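Local coordinates for protein putative non-ribosomal peptide synthetase (Actinomadura parvosata subsp. kistnae, PDB 6M7L) that probably serves as a condensation-type domain of a non-ribosomal peptide synthetase, a modular enzyme that assembles peptides without the ribosome, at residues A[243-248]-A[433-438]; A[249-254]-A[445-450]; A[351-356]-A[370-375]. All coordinates share one frame; numbering follows the deposited sequence.

Interaction 1 (A[243-248]-A[433-438])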
loop_
_atom_site.group_PDB
_atom_site.type_symbol
_atom_site.label_atom_id
_atom_site.label_comp_id
_atom_site.label_asym_id
_atom_site.label_seq_id
_atom_site.Cartn_x
_atom_site.Cartn_y
_atom_site.Cartn_z
ATOM N N SER A 243 -14.942 0.921 31.082
ATOM C CA SER A 243 -14.941 -0.218 30.179
ATOM C C SER A 243 -14.133 0.054 28.922
ATOM O O SER A 243 -13.645 -0.896 28.299
ATOM C CB SER A 243 -16.373 -0.599 29.793
ATOM O OG SER A 243 -16.958 0.389 28.968
ATOM N N ARG A 244 -13.973 1.325 28.556
ATOM C CA ARG A 244 -13.294 1.750 27.337
ATOM C C ARG A 244 -13.955 1.189 26.084
ATOM O O ARG A 244 -13.321 1.103 25.029
ATOM C CB ARG A 244 -11.806 1.377 27.360
ATOM C CG ARG A 244 -11.083 1.758 28.638
ATOM C CD ARG A 244 -9.596 1.911 28.382
ATOM N NE ARG A 244 -8.820 1.967 29.616
ATOM C CZ ARG A 244 -8.125 0.944 30.102
ATOM N NH1 ARG A 244 -8.110 -0.215 29.458
ATOM N NH2 ARG A 244 -7.440 1.081 31.228
ATOM N N ARG A 245 -15.226 0.803 26.176
ATOM C CA ARG A 245 -15.951 0.303 25.018
ATOM C C ARG A 245 -16.371 1.464 24.133
ATOM O O ARG A 245 -16.889 2.475 24.619
ATOM C CB ARG A 245 -17.170 -0.505 25.458
ATOM C CG ARG A 245 -16.790 -1.803 26.129
ATOM C CD ARG A 245 -17.981 -2.519 26.731
ATOM N NE ARG A 245 -17.530 -3.563 27.644
ATOM C CZ ARG A 245 -17.104 -4.760 27.255
ATOM N NH1 ARG A 245 -16.703 -5.647 28.156
ATOM N NH2 ARG A 245 -17.080 -5.071 25.966
ATOM N N ALA A 246 -16.142 1.319 22.833
ATOM C CA ALA A 246 -16.422 2.371 21.870
ATOM C C ALA A 246 -17.410 1.869 20.832
ATOM O O ALA A 246 -17.231 0.783 20.269
ATOM C CB ALA A 246 -15.135 2.846 21.185
ATOM N N GLY A 247 -18.462 2.653 20.598
ATOM C CA GLY A 247 -19.277 2.516 19.415
ATOM C C GLY A 247 -18.941 3.614 18.418
ATOM O O GLY A 247 -18.041 4.426 18.619
ATOM N N SER A 248 -19.693 3.632 17.322
ATOM C CA SER A 248 -19.524 4.693 16.342
ATOM C C SER A 248 -20.836 4.920 15.610
ATOM O O SER A 248 -21.608 3.985 15.378
ATOM C CB SER A 248 -18.408 4.373 15.340
ATOM O OG SER A 248 -18.835 3.424 14.384
ATOM N N TYR A 433 -17.720 7.037 19.748
ATOM C CA TYR A 433 -18.129 7.507 21.064
ATOM C C TYR A 433 -17.835 6.452 22.123
ATOM O O TYR A 433 -17.827 5.250 21.842
ATOM C CB TYR A 433 -19.625 7.854 21.088
ATOM C CG TYR A 433 -20.525 6.654 20.904
ATOM C CD1 TYR A 433 -20.862 6.203 19.634
ATOM C CD2 TYR A 433 -21.033 5.967 21.999
ATOM C CE1 TYR A 433 -21.682 5.105 19.460
ATOM C CE2 TYR A 433 -21.849 4.866 21.836
ATOM C CZ TYR A 433 -22.169 4.439 20.566
ATOM O OH TYR A 433 -22.981 3.344 20.402
ATOM N N ALA A 434 -17.604 6.918 23.346
ATOM C CA ALA A 434 -17.381 6.027 24.477
ATOM C C ALA A 434 -18.716 5.549 25.033
ATOM O O ALA A 434 -19.606 6.358 25.311
ATOM C CB ALA A 434 -16.577 6.736 25.564
ATOM N N GLU A 435 -18.851 4.232 25.202
ATOM C CA GLU A 435 -20.122 3.680 25.659
ATOM C C GLU A 435 -20.409 4.028 27.117
ATOM O O GLU A 435 -21.577 4.159 27.498
ATOM C CB GLU A 435 -20.144 2.166 25.449
ATOM C CG GLU A 435 -20.205 1.760 23.980
ATOM C CD GLU A 435 -20.509 0.288 23.784
ATOM O OE1 GLU A 435 -20.549 -0.453 24.791
ATOM O OE2 GLU A 435 -20.713 -0.125 22.623
ATOM N N ASP A 436 -19.365 4.202 27.947
ATOM C CA ASP A 436 -19.569 4.631 29.341
ATOM C C ASP A 436 -20.017 6.066 29.452
ATOM O O ASP A 436 -20.135 6.587 30.571
ATOM C CB ASP A 436 -18.288 4.462 30.157
ATOM C CG ASP A 436 -17.802 3.031 30.196
ATOM O OD1 ASP A 436 -18.612 2.117 29.931
ATOM O OD2 ASP A 436 -16.605 2.823 30.495
ATOM N N ARG A 437 -20.268 6.713 28.315
ATOM C CA ARG A 437 -20.504 8.150 28.278
ATOM C C ARG A 437 -21.638 8.566 27.357
ATOM O O ARG A 437 -22.330 9.539 27.670
ATOM C CB ARG A 437 -19.208 8.857 27.840
ATOM C CG ARG A 437 -19.312 10.357 27.716
ATOM C CD ARG A 437 -19.052 11.070 29.022
ATOM N NE ARG A 437 -19.076 12.516 28.836
ATOM C CZ ARG A 437 -19.056 13.397 29.829
ATOM N NH1 ARG A 437 -19.015 12.975 31.087
ATOM N NH2 ARG A 437 -19.082 14.696 29.566
ATOM N N PHE A 438 -21.866 7.865 26.249
ATOM C CA PHE A 438 -23.000 8.104 25.371
ATOM C C PHE A 438 -23.605 6.763 24.995
ATOM O O PHE A 438 -22.992 5.712 25.191
ATOM C CB PHE A 438 -22.608 8.858 24.085
ATOM C CG PHE A 438 -21.904 10.161 24.326
ATOM C CD1 PHE A 438 -22.624 11.333 24.469
ATOM C CD2 PHE A 438 -20.521 10.218 24.388
ATOM C CE1 PHE A 438 -21.983 12.534 24.688
ATOM C CE2 PHE A 438 -19.874 11.420 24.603
ATOM C CZ PHE A 438 -20.606 12.578 24.758
#
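Gly-247 and Tyr-433 form the last hydrogen-bonded antiparallel pair where strand 424-434 ends against the edge strand 246-253. Gly-247 N donates to Tyr-433 O at 2.9 Å, and Tyr-433 N donates to Gly-247 O, also at 2.9 Å. The Tyr-433 ring folds back over this pair, its CG set between the backbone N and the carbonyl carbon (chi1 66°). One ring face thereby receives Gly-247 CA as a CH-pi contact, 3.9 Å from the centroid and displaced toward the rim. Arg-440 and Ala-443 of helix 440-459 also touch the Tyr-433 side chain.

Next comes the non-hydrogen-bonded pair Ala-246 and Ala-434, beyond which Glu-435 N reaches Arg-245 O at 2.7 Å with a nearly straight N-H (174°). In the condensation-domain fold this pairing closes one side of a four-stranded mixed sheet; residues 243-245 lead into strand 246-253, and residues 435-438 lead out of strand 424-434.

There Asp-436 takes over from the backbone. Its OD2 accepts Ser-243 N on the syn lone pair at 2.6 Å, and its OD1 accepts Ser-243 OG, also at 2.6 Å, on the syn side but out of the carboxylate plane. Each carboxylate oxygen thus has its own donor from one serine. Arg-245 lays CB 3.4 Å from Glu-435 OE1, while its guanidinium turns to a salt bridge with Glu-42.

Interaction 2 (A[249-254]-A[445-450])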
loop_
_atom_site.group_PDB
_atom_site.type_symbol
_atom_site.label_atom_id
_atom_site.label_comp_id
_atom_site.label_asym_id
_atom_site.label_seq_id
_atom_site.Cartn_x
_atom_site.Cartn_y
_atom_site.Cartn_z
ATOM N N VAL A 249 -21.079 6.177 15.255
ATOM C CA VAL A 249 -22.206 6.551 14.410
ATOM C C VAL A 249 -21.645 7.247 13.177
ATOM O O VAL A 249 -20.597 7.906 13.261
ATOM C CB VAL A 249 -23.206 7.442 15.162
ATOM C CG1 VAL A 249 -23.793 6.691 16.349
ATOM C CG2 VAL A 249 -22.541 8.732 15.615
ATOM N N PRO A 250 -22.280 7.118 12.016
ATOM C CA PRO A 250 -21.761 7.783 10.819
ATOM C C PRO A 250 -21.987 9.285 10.874
ATOM O O PRO A 250 -22.881 9.789 11.557
ATOM C CB PRO A 250 -22.563 7.140 9.683
ATOM C CG PRO A 250 -23.838 6.713 10.331
ATOM C CD PRO A 250 -23.472 6.303 11.727
ATOM N N LEU A 251 -21.141 10.007 10.142
ATOM C CA LEU A 251 -21.256 11.459 10.017
ATOM C C LEU A 251 -20.905 11.838 8.586
ATOM O O LEU A 251 -19.756 11.676 8.163
ATOM C CB LEU A 251 -20.352 12.182 11.017
ATOM C CG LEU A 251 -20.552 13.696 11.132
ATOM C CD1 LEU A 251 -20.472 14.141 12.583
ATOM C CD2 LEU A 251 -19.536 14.452 10.291
ATOM N N ARG A 252 -21.890 12.336 7.844
ATOM C CA ARG A 252 -21.710 12.737 6.457
ATOM C C ARG A 252 -22.062 14.208 6.292
ATOM O O ARG A 252 -23.065 14.683 6.833
ATOM C CB ARG A 252 -22.568 11.887 5.514
ATOM C CG ARG A 252 -21.902 10.600 5.055
ATOM C CD ARG A 252 -22.658 9.968 3.892
ATOM N NE ARG A 252 -21.761 9.269 2.972
ATOM C CZ ARG A 252 -21.558 7.956 2.970
ATOM N NH1 ARG A 252 -22.193 7.182 3.842
ATOM N NH2 ARG A 252 -20.721 7.414 2.095
ATOM N N LEU A 253 -21.227 14.923 5.543
ATOM C CA LEU A 253 -21.474 16.310 5.177
ATOM C C LEU A 253 -21.478 16.406 3.658
ATOM O O LEU A 253 -20.496 15.993 3.016
ATOM C CB LEU A 253 -20.409 17.234 5.771
ATOM C CG LEU A 253 -20.617 18.738 5.573
ATOM C CD1 LEU A 253 -21.727 19.258 6.473
ATOM C CD2 LEU A 253 -19.324 19.495 5.817
ATOM N N PRO A 254 -22.540 16.918 3.037
ATOM C CA PRO A 254 -22.562 17.010 1.573
ATOM C C PRO A 254 -21.484 17.952 1.054
ATOM O O PRO A 254 -20.929 18.774 1.787
ATOM C CB PRO A 254 -23.967 17.543 1.269
ATOM C CG PRO A 254 -24.402 18.216 2.534
ATOM C CD PRO A 254 -23.781 17.427 3.647
ATOM N N ALA A 445 -27.558 12.038 17.944
ATOM C CA ALA A 445 -27.946 13.417 18.217
ATOM C C ALA A 445 -26.740 14.344 18.166
ATOM O O ALA A 445 -26.843 15.488 17.709
ATOM C CB ALA A 445 -28.636 13.510 19.577
ATOM N N LEU A 446 -25.584 13.864 18.627
ATOM C CA LEU A 446 -24.370 14.670 18.569
ATOM C C LEU A 446 -23.880 14.821 17.134
ATOM O O LEU A 446 -23.551 15.931 16.693
ATOM C CB LEU A 446 -23.289 14.041 19.446
ATOM C CG LEU A 446 -22.730 14.959 20.527
ATOM C CD1 LEU A 446 -21.679 14.234 21.344
ATOM C CD2 LEU A 446 -22.157 16.214 19.900
ATOM N N ALA A 447 -23.823 13.714 16.390
ATOM C CA ALA A 447 -23.396 13.773 14.996
ATOM C C ALA A 447 -24.290 14.707 14.190
ATOM O O ALA A 447 -23.802 15.561 13.441
ATOM C CB ALA A 447 -23.395 12.369 14.389
ATOM N N GLN A 448 -25.608 14.563 14.339
ATOM C CA GLN A 448 -26.534 15.447 13.640
ATOM C C GLN A 448 -26.358 16.893 14.086
ATOM O O GLN A 448 -26.467 17.820 13.273
ATOM C CB GLN A 448 -27.971 14.973 13.864
ATOM C CG GLN A 448 -29.043 15.911 13.341
ATOM C CD GLN A 448 -29.558 16.856 14.409
ATOM O OE1 GLN A 448 -29.778 16.457 15.553
ATOM N NE2 GLN A 448 -29.748 18.119 14.040
ATOM N N ARG A 449 -26.069 17.106 15.373
ATOM C CA ARG A 449 -25.872 18.462 15.877
ATOM C C ARG A 449 -24.627 19.100 15.275
ATOM O O ARG A 449 -24.610 20.307 15.003
ATOM C CB ARG A 449 -25.782 18.445 17.403
ATOM C CG ARG A 449 -26.263 19.720 18.074
ATOM C CD ARG A 449 -27.504 19.463 18.922
ATOM N NE ARG A 449 -27.196 18.741 20.154
ATOM C CZ ARG A 449 -28.113 18.272 20.996
ATOM N NH1 ARG A 449 -27.742 17.629 22.095
ATOM N NH2 ARG A 449 -29.402 18.441 20.735
ATOM N N LEU A 450 -23.574 18.307 15.057
ATOM C CA LEU A 450 -22.355 18.846 14.463
ATOM C C LEU A 450 -22.521 19.096 12.969
ATOM O O LEU A 450 -22.027 20.102 12.448
ATOM C CB LEU A 450 -21.182 17.896 14.709
ATOM C CG LEU A 450 -19.846 18.368 14.134
ATOM C CD1 LEU A 450 -19.309 19.567 14.902
ATOM C CD2 LEU A 450 -18.844 17.237 14.130
#
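No aromatic ring takes part where Leu-251 meets Ala-447; the flat groups involved are peptide carbonyls. Ala-447 O has the methyl Leu-251 CD1 at 3.7 Å, and Pro-250 O has the methyl Ala-447 CB at 3.9 Å. Neither approach is a hydrogen bond, and none links the two segments, so the contact rests on van der Waals packing.

Ala-447 CB is the methyl that most of the contact gathers around. It lies 3.9 Å from Val-249 CG2 and, on the strand's next inward residue, 3.9 Å from Leu-251 CD1. The regular alternation of the strand explains this pattern: Val-249 and Leu-251 direct their side chains at the helix, whereas the CB of Pro-250, between them, points away. With CG anti to its backbone N (chi1 -171°), Leu-251 reaches out toward the helix, which lets CD1 sit against Ala-447 and also meet Leu-450 CD2 at 3.8 Å, one helical turn further on.

This is a helix laid over a sheet in the condensation-domain fold. Helix 440-459 covers the edge strand 246-253 almost in parallel, with an angle of 10° and a closest axis approach of 8.5 Å for the short segments. A bare methyl at Ala-447 fits so close a seating, its CA standing 5.9 Å from Leu-251 CA.

The apolar packing continues over the sheet. Leu-251 also touches Leu-412 and Leu-414 of strand 410-418, and Leu-450 bears on Leu-412 and on Leu-283 of helix 272-288. Within the sheet, Val-249 and Leu-251 are backbone-bonded to Leu-431 and Gly-429 of the neighbouring strand 424-434.

Interaction 3 (A[351-356]-A[370-375])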
loop_
_atom_site.group_PDB
_atom_site.type_symbol
_atom_site.label_atom_id
_atom_site.label_comp_id
_atom_site.label_asym_id
_atom_site.label_seq_id
_atom_site.Cartn_x
_atom_site.Cartn_y
_atom_site.Cartn_z
ATOM N N LEU A 351 8.226 16.829 23.092
ATOM C CA LEU A 351 7.804 16.359 24.405
ATOM C C LEU A 351 6.655 15.374 24.237
ATOM O O LEU A 351 5.620 15.739 23.663
ATOM C CB LEU A 351 7.375 17.537 25.273
ATOM C CG LEU A 351 6.750 17.204 26.630
ATOM C CD1 LEU A 351 7.758 16.509 27.529
ATOM C CD2 LEU A 351 6.205 18.460 27.291
ATOM N N PRO A 352 6.786 14.131 24.698
ATOM C CA PRO A 352 5.706 13.159 24.503
ATOM C C PRO A 352 4.469 13.541 25.299
ATOM O O PRO A 352 4.554 14.100 26.396
ATOM C CB PRO A 352 6.309 11.843 25.012
ATOM C CG PRO A 352 7.788 12.081 25.068
ATOM C CD PRO A 352 7.942 13.534 25.381
ATOM N N PHE A 353 3.306 13.229 24.722
ATOM C CA PHE A 353 2.043 13.578 25.366
ATOM C C PHE A 353 1.928 12.945 26.746
ATOM O O PHE A 353 1.445 13.580 27.690
ATOM C CB PHE A 353 0.867 13.153 24.490
ATOM C CG PHE A 353 -0.468 13.343 25.144
ATOM C CD1 PHE A 353 -1.026 14.605 25.249
ATOM C CD2 PHE A 353 -1.163 12.260 25.660
ATOM C CE1 PHE A 353 -2.251 14.785 25.857
ATOM C CE2 PHE A 353 -2.390 12.435 26.268
ATOM C CZ PHE A 353 -2.936 13.700 26.363
ATOM N N GLU A 354 2.367 11.692 26.882
ATOM C CA GLU A 354 2.267 11.012 28.168
ATOM C C GLU A 354 3.163 11.654 29.219
ATOM O O GLU A 354 2.807 11.677 30.402
ATOM C CB GLU A 354 2.605 9.529 28.008
ATOM C CG GLU A 354 1.604 8.743 27.169
ATOM C CD GLU A 354 1.762 8.972 25.675
ATOM O OE1 GLU A 354 2.635 9.774 25.278
ATOM O OE2 GLU A 354 1.013 8.348 24.896
ATOM N N ARG A 355 4.323 12.180 28.816
ATOM C CA ARG A 355 5.162 12.895 29.770
ATOM C C ARG A 355 4.547 14.240 30.136
ATOM O O ARG A 355 4.541 14.626 31.311
ATOM C CB ARG A 355 6.571 13.083 29.206
ATOM C CG ARG A 355 7.520 13.786 30.167
ATOM C CD ARG A 355 7.613 13.043 31.496
ATOM N NE ARG A 355 8.144 13.891 32.561
ATOM C CZ ARG A 355 8.380 13.477 33.802
ATOM N NH1 ARG A 355 8.861 14.321 34.704
ATOM N NH2 ARG A 355 8.140 12.217 34.142
ATOM N N LEU A 356 4.022 14.964 29.143
ATOM C CA LEU A 356 3.314 16.208 29.426
ATOM C C LEU A 356 2.135 15.969 30.358
ATOM O O LEU A 356 1.868 16.778 31.254
ATOM C CB LEU A 356 2.839 16.853 28.124
ATOM C CG LEU A 356 1.874 18.031 28.281
ATOM C CD1 LEU A 356 2.532 19.160 29.056
ATOM C CD2 LEU A 356 1.381 18.517 26.926
ATOM N N PRO A 370 -6.560 12.447 29.811
ATOM C CA PRO A 370 -5.915 13.698 30.223
ATOM C C PRO A 370 -5.996 14.778 29.154
ATOM O O PRO A 370 -6.036 14.501 27.952
ATOM C CB PRO A 370 -4.459 13.282 30.473
ATOM C CG PRO A 370 -4.507 11.806 30.683
ATOM C CD PRO A 370 -5.617 11.317 29.807
ATOM N N ILE A 371 -6.037 16.026 29.624
ATOM C CA ILE A 371 -5.941 17.237 28.811
ATOM C C ILE A 371 -7.107 17.373 27.836
ATOM O O ILE A 371 -7.740 18.432 27.763
ATOM C CB ILE A 371 -4.592 17.303 28.072
ATOM C CG1 ILE A 371 -3.440 17.216 29.076
ATOM C CG2 ILE A 371 -4.490 18.598 27.281
ATOM C CD1 ILE A 371 -2.067 17.342 28.452
ATOM N N PHE A 372 -7.394 16.324 27.068
ATOM C CA PHE A 372 -8.533 16.352 26.163
ATOM C C PHE A 372 -9.283 15.032 26.242
ATOM O O PHE A 372 -8.709 13.983 26.541
ATOM C CB PHE A 372 -8.114 16.641 24.707
ATOM C CG PHE A 372 -7.102 15.678 24.155
ATOM C CD1 PHE A 372 -7.502 14.494 23.557
ATOM C CD2 PHE A 372 -5.750 15.966 24.218
ATOM C CE1 PHE A 372 -6.571 13.610 23.048
ATOM C CE2 PHE A 372 -4.815 15.087 23.704
ATOM C CZ PHE A 372 -5.225 13.908 23.121
ATOM N N GLN A 373 -10.587 15.107 25.981
ATOM C CA GLN A 373 -11.444 13.937 25.922
ATOM C C GLN A 373 -12.073 13.746 24.554
ATOM O O GLN A 373 -12.719 12.717 24.323
ATOM C CB GLN A 373 -12.555 14.023 26.982
ATOM C CG GLN A 373 -12.050 14.113 28.411
ATOM C CD GLN A 373 -11.461 15.469 28.746
ATOM O OE1 GLN A 373 -12.049 16.505 28.439
ATOM N NE2 GLN A 373 -10.283 15.469 29.364
ATOM N N VAL A 374 -11.910 14.709 23.652
ATOM C CA VAL A 374 -12.390 14.630 22.281
ATOM C C VAL A 374 -11.185 14.740 21.362
ATOM O O VAL A 374 -10.300 15.574 21.583
ATOM C CB VAL A 374 -13.422 15.738 21.983
ATOM C CG1 VAL A 374 -13.872 15.683 20.531
ATOM C CG2 VAL A 374 -14.610 15.613 22.923
ATOM N N ALA A 375 -11.137 13.886 20.345
ATOM C CA ALA A 375 -10.054 13.903 19.377
ATOM C C ALA A 375 -10.630 13.935 17.969
ATOM O O ALA A 375 -11.747 13.470 17.724
ATOM C CB ALA A 375 -9.122 12.697 19.544
#
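Phe-353 holds CG anti to its backbone N (chi1 174°), which carries its ring from the first turn of helix 353-360 toward Phe-372, whose own CG stands between the backbone N and the carbonyl carbon (chi1 57°). Within the condensation-domain fold, this contact ties that helix to the loop leading into strand 374-380, an outermost strand of the four-stranded mixed sheet.

The two rings meet obliquely, with centroids 5.1 Å apart and planes at 42°. Phe-353 CE1 lies 3.4 Å from Phe-372 CE2, and CZ of Phe-353 lies nearly as close to the same Phe-372 CE2. Ile-371 approaches Phe-353 tip to tip, its terminal methyl CD1 at 3.6 Å from Phe-353 CE1. That methyl is shared: Leu-356, one turn further along the helix, crosses Ile-371 at about a right angle and brings CD2 to 3.9 Å from Ile-371 CD1.

No hydrogen bond spans the segments; 209 Å² is buried with both sides summed, and the closest side-chain pairs are apolar. An alanine in place of Phe-353 would probably leave Ile-371 CD1 and Phe-372 CE2 without their main partner across this contact and open a gap between helix and loop.

Neighbours extend the cluster: the His-369 ring lies nearly parallel to that of Phe-353, Trp-215 packs on Leu-356, and Ala-320 of strand 317-324 on Ile-371 and Phe-372. At the Phe-353 ring edge, in plane, Pro-370 O sits 3.6 Å from CZ.

Overall arrangement
All three contacts belong to the four-stranded mixed sheet and the helices packed around it. Interactions 1 and 2 use successive parts of strand 246-253, with centres about 17 Å apart. Their partners are also consecutive, strand 424-434 leading into helix 440-459. They touch directly: Phe-438 CE1 lies 3.8 Å from Leu-446 CD1, and Tyr-433 CE1 lies 4.1 Å from Val-249 CG1. Interaction 3 reaches strand 374-380, at the opposite border of the sheet, with its centre about 19 Å from that of interaction 1 and about 25 Å from that of interaction 2; nearest atoms are about 7 Å away in both cases. Along the sequence, interaction 3 falls between the segments that the others join.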